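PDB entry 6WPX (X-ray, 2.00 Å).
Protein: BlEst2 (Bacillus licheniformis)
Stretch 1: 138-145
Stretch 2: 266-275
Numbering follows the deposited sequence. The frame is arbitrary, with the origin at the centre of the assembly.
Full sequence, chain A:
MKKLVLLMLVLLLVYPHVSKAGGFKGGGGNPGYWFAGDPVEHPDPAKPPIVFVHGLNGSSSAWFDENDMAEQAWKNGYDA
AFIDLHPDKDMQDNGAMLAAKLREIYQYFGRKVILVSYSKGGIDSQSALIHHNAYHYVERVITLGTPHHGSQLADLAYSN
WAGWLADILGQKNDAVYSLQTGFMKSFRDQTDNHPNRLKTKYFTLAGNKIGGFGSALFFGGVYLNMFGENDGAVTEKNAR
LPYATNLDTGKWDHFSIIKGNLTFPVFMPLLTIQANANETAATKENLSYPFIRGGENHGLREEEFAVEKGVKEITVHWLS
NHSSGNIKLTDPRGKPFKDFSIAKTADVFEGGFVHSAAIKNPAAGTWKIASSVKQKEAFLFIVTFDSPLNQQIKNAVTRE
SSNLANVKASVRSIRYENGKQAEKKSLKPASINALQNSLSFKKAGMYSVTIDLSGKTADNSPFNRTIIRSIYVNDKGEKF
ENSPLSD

Stretch 1 (138-145) VERVITLG
Stretch 2 266-275: VFMPLLTIQA

How do the two backbones lie? After a corner at Glu139 (phi/psi -88/-40) the chain runs as a β-strand through Leu144. Alternation turns Arg140 (-161/163), Ile142 (-116/122) and Leu144 (-116/113) toward the other stretch, while Val141 and Thr143 stay out of its reach. In the other stretch, Val266 and Phe267 are helical and residues 268-271 keep helical phi/psi, from -52/-46 at Met268 to -72/-24 at Leu271; Thr272 lies at -126/-30 before Ile273 extends at -57/149. The strand and residues 267-271 run nearly antiparallel, with CA of Arg140 7.8 Å from CA of Leu271, and CA of Ile142 7.6 Å from CA of Leu270.

What does the arginine bind? The carbonyl oxygens of Leu270, Thr272 and Ile273 accept from a side-chain donor. Arg140, with chi1 to chi3 p, t, p and chi4 -165°, reaches them: NH1 donates to Leu270 O and to Ile273 O, each at 2.8 Å. From Arg140 NH2, weak hydrogen bonds run to Ile273 O at 3.2 Å and Thr272 O at 3.3 Å. Leu270 O and Ile273 O lie near the guanidinium plane, whereas Leu271 O sits over one face, 3.4 Å from Arg140 NE at a poor angle for bonding.

What balances its charge? Glu139 (chi1 t, chi2 -98°, chi3 -36°) forms a salt bridge, its OE1 2.8 Å from Arg140 NE; NH2 of Arg140 also donates to OE2 of Glu139 at 3.1 Å. One water bridges the stretches, donating to Glu139 OE1 at 2.7 Å and Leu271 O at 2.8 Å.

Which side chains make the apolar contact? Ile142 (m, t) places CD1 3.6 Å from Leu271 CD2 and 4.1 Å from Leu270 CB, with both leucines m, t. Ile142 CG2 lies 4.1 Å from Phe267 CB. Leu144 (m, t) brings CD2 to 4.0 Å from CD2 of Phe267 (chi1 p, chi2 73°). These buried hydrocarbon surfaces pack beside the polar cluster.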

# COMPACT_ATOMS: atom_id res chain seq x y z
N VAL A 138 -14.83 -15.11 -17.84
CA VAL A 138 -13.41 -14.74 -17.89
C VAL A 138 -12.52 -15.93 -18.13
O VAL A 138 -12.67 -16.94 -17.45
CB VAL A 138 -13.02 -13.95 -16.60
CG1 VAL A 138 -11.52 -13.60 -16.58
CG2 VAL A 138 -13.86 -12.69 -16.44
N GLU A 139 -11.56 -15.78 -19.05
CA GLU A 139 -10.59 -16.81 -19.39
C GLU A 139 -9.36 -16.73 -18.48
O GLU A 139 -8.83 -17.76 -18.05
CB GLU A 139 -10.22 -16.69 -20.89
CG GLU A 139 -9.46 -17.89 -21.46
CD GLU A 139 -7.95 -17.68 -21.51
OE1 GLU A 139 -7.52 -16.53 -21.77
OE2 GLU A 139 -7.21 -18.65 -21.28
N ARG A 140 -8.91 -15.50 -18.17
CA ARG A 140 -7.74 -15.28 -17.34
C ARG A 140 -7.71 -13.88 -16.79
O ARG A 140 -8.39 -12.98 -17.30
CB ARG A 140 -6.43 -15.61 -18.11
CG ARG A 140 -6.12 -14.66 -19.27
CD ARG A 140 -4.85 -15.06 -20.00
NE ARG A 140 -4.96 -16.40 -20.59
CZ ARG A 140 -3.93 -17.11 -21.03
NH1 ARG A 140 -2.70 -16.62 -20.96
NH2 ARG A 140 -4.13 -18.31 -21.56
N VAL A 141 -6.89 -13.71 -15.77
CA VAL A 141 -6.67 -12.44 -15.09
C VAL A 141 -5.18 -12.12 -15.02
O VAL A 141 -4.38 -12.93 -14.54
CB VAL A 141 -7.32 -12.44 -13.69
CG1 VAL A 141 -7.14 -11.09 -12.98
CG2 VAL A 141 -8.80 -12.82 -13.76
N ILE A 142 -4.82 -10.90 -15.44
CA ILE A 142 -3.49 -10.34 -15.31
C ILE A 142 -3.62 -9.13 -14.37
O ILE A 142 -4.41 -8.23 -14.62
CB ILE A 142 -2.89 -9.97 -16.68
CG1 ILE A 142 -2.82 -11.21 -17.60
CG2 ILE A 142 -1.53 -9.24 -16.52
CD1 ILE A 142 -2.87 -10.89 -19.04
N THR A 143 -2.89 -9.15 -13.27
CA THR A 143 -2.92 -8.05 -12.31
C THR A 143 -1.62 -7.25 -12.42
O THR A 143 -0.56 -7.84 -12.53
CB THR A 143 -3.24 -8.52 -10.89
OG1 THR A 143 -2.11 -9.16 -10.31
CG2 THR A 143 -4.50 -9.40 -10.81
N LEU A 144 -1.73 -5.91 -12.38
CA LEU A 144 -0.62 -4.99 -12.47
C LEU A 144 -0.53 -4.22 -11.15
O LEU A 144 -1.41 -3.42 -10.85
CB LEU A 144 -0.84 -3.99 -13.64
CG LEU A 144 -1.27 -4.56 -15.03
CD1 LEU A 144 -1.50 -3.44 -16.04
CD2 LEU A 144 -0.25 -5.54 -15.55
N GLY A 145 0.54 -4.46 -10.41
CA GLY A 145 0.79 -3.80 -9.12
C GLY A 145 -0.36 -3.91 -8.16
O GLY A 145 -0.73 -2.93 -7.51
N VAL A 266 4.62 -6.18 -22.78
CA VAL A 266 5.12 -7.08 -21.74
C VAL A 266 4.06 -8.11 -21.36
O VAL A 266 4.37 -9.29 -21.32
CB VAL A 266 5.69 -6.33 -20.50
CG1 VAL A 266 6.19 -7.34 -19.45
CG2 VAL A 266 6.80 -5.36 -20.91
N PHE A 267 2.81 -7.70 -21.11
CA PHE A 267 1.80 -8.70 -20.77
C PHE A 267 1.13 -9.29 -22.01
O PHE A 267 0.39 -10.24 -21.86
CB PHE A 267 0.79 -8.19 -19.73
CG PHE A 267 -0.08 -7.01 -20.11
CD1 PHE A 267 -1.13 -7.16 -21.02
CD2 PHE A 267 0.09 -5.77 -19.48
CE1 PHE A 267 -1.94 -6.07 -21.35
CE2 PHE A 267 -0.73 -4.69 -19.82
CZ PHE A 267 -1.74 -4.85 -20.74
N MET A 268 1.39 -8.78 -23.22
CA MET A 268 0.79 -9.33 -24.46
C MET A 268 1.00 -10.87 -24.58
O MET A 268 -0.00 -11.56 -24.80
CB MET A 268 1.19 -8.60 -25.71
CG MET A 268 0.44 -9.10 -26.97
SD MET A 268 0.89 -8.25 -28.47
CE MET A 268 2.62 -8.77 -28.66
N PRO A 269 2.20 -11.44 -24.35
CA PRO A 269 2.32 -12.92 -24.38
C PRO A 269 1.48 -13.57 -23.27
O PRO A 269 0.99 -14.67 -23.45
CB PRO A 269 3.81 -13.18 -24.13
CG PRO A 269 4.36 -11.95 -23.63
CD PRO A 269 3.52 -10.81 -24.11
N LEU A 270 1.29 -12.88 -22.14
CA LEU A 270 0.51 -13.38 -20.99
C LEU A 270 -0.98 -13.42 -21.30
O LEU A 270 -1.73 -14.07 -20.58
CB LEU A 270 0.78 -12.55 -19.70
CG LEU A 270 2.24 -12.35 -19.29
CD1 LEU A 270 2.33 -11.76 -17.90
CD2 LEU A 270 3.05 -13.64 -19.35
N LEU A 271 -1.40 -12.75 -22.38
CA LEU A 271 -2.80 -12.78 -22.78
C LEU A 271 -3.15 -14.15 -23.36
O LEU A 271 -4.32 -14.51 -23.33
CB LEU A 271 -3.12 -11.68 -23.83
CG LEU A 271 -2.89 -10.23 -23.40
CD1 LEU A 271 -2.96 -9.29 -24.63
CD2 LEU A 271 -3.89 -9.79 -22.34
N THR A 272 -2.17 -14.91 -23.89
CA THR A 272 -2.45 -16.18 -24.59
C THR A 272 -1.69 -17.41 -24.08
O THR A 272 -2.19 -18.51 -24.25
CB THR A 272 -2.17 -16.01 -26.10
OG1 THR A 272 -0.77 -15.70 -26.31
CG2 THR A 272 -3.06 -14.94 -26.74
N ILE A 273 -0.47 -17.22 -23.56
CA ILE A 273 0.41 -18.31 -23.13
C ILE A 273 -0.22 -19.24 -22.07
O ILE A 273 -1.02 -18.78 -21.26
CB ILE A 273 1.75 -17.69 -22.62
CG1 ILE A 273 2.91 -18.67 -22.72
CG2 ILE A 273 1.64 -17.06 -21.21
CD1 ILE A 273 4.33 -18.06 -22.20
N GLN A 274 0.16 -20.53 -22.08
CA GLN A 274 -0.24 -21.50 -21.04
C GLN A 274 0.99 -21.60 -20.16
O GLN A 274 2.02 -22.09 -20.60
CB GLN A 274 -0.58 -22.90 -21.62
CG GLN A 274 -1.85 -23.07 -22.47
CD GLN A 274 -2.97 -22.09 -22.24
OE1 GLN A 274 -3.53 -21.98 -21.15
NE2 GLN A 274 -3.32 -21.37 -23.27
N ALA A 275 0.94 -21.06 -18.95
CA ALA A 275 2.10 -21.06 -18.07
C ALA A 275 1.80 -21.69 -16.74
O ALA A 275 0.64 -21.77 -16.33
CB ALA A 275 2.59 -19.62 -17.86
O HOH W 1 -6.21 -16.39 -24.09